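Local structure of CRISPR system CMR subunit Cmr7 1 (2X5Q) at residues K152-N157 with R180-I185. The protein is a Cmr7 subunit, possibly homodimeric, of the crRNA-containing CMR ribonucleoprotein complex, part of CRISPR adaptive immunity against viruses and other mobile elements. Residues are numbered along the deposited sequence; the frame is centred on the assembly and turned at random.
Sequences KTIVDN and RDVEEI
Asp181 OD1 forms a salt bridge with Lys177 NZ and a long, weak ion pair with Arg110 NH1, while OD2 of the same carboxylate accepts a hydrogen bond from Leu53 N. The salt bridge stays within helix 172-185; the bond from Leu53 N joins the helix to strand 52-60. The next residue, Val182, turns to helix 148-162 and meets Ile154 and Val155. No hydrogen bond crosses between the two segments. The closest touch is methyl to methyl, Val155 CG2 to Val182 CG2 at 3.7 Å. Both valines hold CG1 anti to the backbone N (chi1 172° in Val155, 168° in Val182), which places each CG2 beside its own N and facing the other. The valine side chains point from opposite helices and pass side by side rather than meeting end on. Val182 CG1 is the second branch in use, 4.3 Å from Ile154 CG2. This is buried, apolar helix-helix packing in the C-terminal helical part of the Cmr7 subunit, between strands 139-144 and 188-193 in sequence. The helices come close here: Val155 CA lies 7.6 Å from Val182 CA. Leu146, Ala151 and Leu159 also touch Val182, and Tyr167 of helix 164-169 touches Val155.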
# COMPACT_ATOMS: atom_id res chain seq x y z
N LYS A 152 -28.37 2.13 -7.22
CA LYS A 152 -29.40 1.38 -7.94
C LYS A 152 -28.95 1.07 -9.37
O LYS A 152 -29.13 -0.05 -9.84
CB LYS A 152 -30.74 2.14 -7.94
CG LYS A 152 -31.92 1.32 -8.46
CD LYS A 152 -33.17 2.17 -8.70
CE LYS A 152 -33.98 2.38 -7.40
NZ LYS A 152 -35.20 3.29 -7.52
N THR A 153 -28.38 2.06 -10.05
CA THR A 153 -27.85 1.84 -11.41
C THR A 153 -26.67 0.87 -11.38
O THR A 153 -26.52 0.04 -12.29
CB THR A 153 -27.41 3.16 -12.09
OG1 THR A 153 -26.27 3.71 -11.42
CG2 THR A 153 -28.54 4.17 -12.10
N ILE A 154 -25.87 0.90 -10.33
CA ILE A 154 -24.78 -0.08 -10.19
C ILE A 154 -25.33 -1.50 -10.07
O ILE A 154 -24.82 -2.43 -10.69
CB ILE A 154 -23.84 0.27 -9.03
CG1 ILE A 154 -22.99 1.48 -9.43
CG2 ILE A 154 -22.93 -0.89 -8.65
CD1 ILE A 154 -22.13 1.99 -8.34
N VAL A 155 -26.40 -1.67 -9.29
CA VAL A 155 -27.03 -2.98 -9.17
C VAL A 155 -27.73 -3.39 -10.48
O VAL A 155 -27.58 -4.53 -10.92
CB VAL A 155 -28.02 -3.02 -8.00
CG1 VAL A 155 -28.81 -4.31 -8.02
CG2 VAL A 155 -27.27 -2.84 -6.67
N ASP A 156 -28.46 -2.47 -11.11
CA ASP A 156 -29.28 -2.80 -12.29
C ASP A 156 -28.49 -2.89 -13.60
O ASP A 156 -28.86 -3.65 -14.50
CB ASP A 156 -30.39 -1.76 -12.47
CG ASP A 156 -31.38 -1.75 -11.32
OD1 ASP A 156 -31.51 -2.77 -10.60
OD2 ASP A 156 -32.02 -0.71 -11.13
N ASN A 157 -27.44 -2.10 -13.71
CA ASN A 157 -26.66 -2.01 -14.94
C ASN A 157 -25.32 -2.70 -14.85
O ASN A 157 -24.74 -3.01 -15.88
CB ASN A 157 -26.40 -0.55 -15.33
CG ASN A 157 -27.65 0.17 -15.78
OD1 ASN A 157 -28.72 -0.42 -15.94
ND2 ASN A 157 -27.52 1.48 -16.01
N ARG A 180 -29.15 -2.81 -0.80
CA ARG A 180 -28.74 -2.35 0.52
C ARG A 180 -27.25 -2.61 0.74
O ARG A 180 -26.52 -1.71 1.14
CB ARG A 180 -29.57 -2.97 1.63
CG ARG A 180 -31.00 -2.42 1.67
CD ARG A 180 -31.64 -2.68 3.02
NE ARG A 180 -31.73 -4.11 3.35
CZ ARG A 180 -32.65 -4.95 2.87
NH1 ARG A 180 -33.58 -4.53 2.01
NH2 ARG A 180 -32.65 -6.22 3.27
N ASP A 181 -26.80 -3.84 0.45
CA ASP A 181 -25.38 -4.20 0.52
C ASP A 181 -24.50 -3.18 -0.22
O ASP A 181 -23.53 -2.65 0.34
CB ASP A 181 -25.13 -5.58 -0.10
CG ASP A 181 -25.48 -6.73 0.84
OD1 ASP A 181 -26.00 -6.47 1.94
OD2 ASP A 181 -25.22 -7.89 0.47
N VAL A 182 -24.84 -2.91 -1.47
CA VAL A 182 -24.05 -1.99 -2.30
C VAL A 182 -23.99 -0.60 -1.67
O VAL A 182 -22.91 -0.01 -1.59
CB VAL A 182 -24.58 -1.93 -3.75
CG1 VAL A 182 -23.96 -0.79 -4.52
CG2 VAL A 182 -24.28 -3.27 -4.46
N GLU A 183 -25.11 -0.11 -1.18
CA GLU A 183 -25.14 1.21 -0.56
C GLU A 183 -24.37 1.25 0.77
O GLU A 183 -23.68 2.22 1.04
CB GLU A 183 -26.59 1.69 -0.38
CG GLU A 183 -26.73 3.11 0.15
CD GLU A 183 -25.86 4.13 -0.59
OE1 GLU A 183 -25.51 3.92 -1.77
OE2 GLU A 183 -25.52 5.15 0.04
N GLU A 184 -24.47 0.18 1.56
CA GLU A 184 -23.74 0.06 2.83
C GLU A 184 -22.23 0.00 2.66
O GLU A 184 -21.49 0.67 3.36
CB GLU A 184 -24.13 -1.23 3.58
CG GLU A 184 -25.44 -1.17 4.32
CD GLU A 184 -25.97 -2.56 4.74
OE1 GLU A 184 -25.34 -3.61 4.43
OE2 GLU A 184 -27.05 -2.59 5.37
N ILE A 185 -21.79 -0.85 1.74
CA ILE A 185 -20.39 -1.24 1.67
C ILE A 185 -19.48 -0.25 0.96
O ILE A 185 -18.40 0.03 1.44
CB ILE A 185 -20.24 -2.61 0.95
CG1 ILE A 185 -20.89 -3.71 1.78
CG2 ILE A 185 -18.77 -2.95 0.69
CD1 ILE A 185 -21.20 -4.93 0.94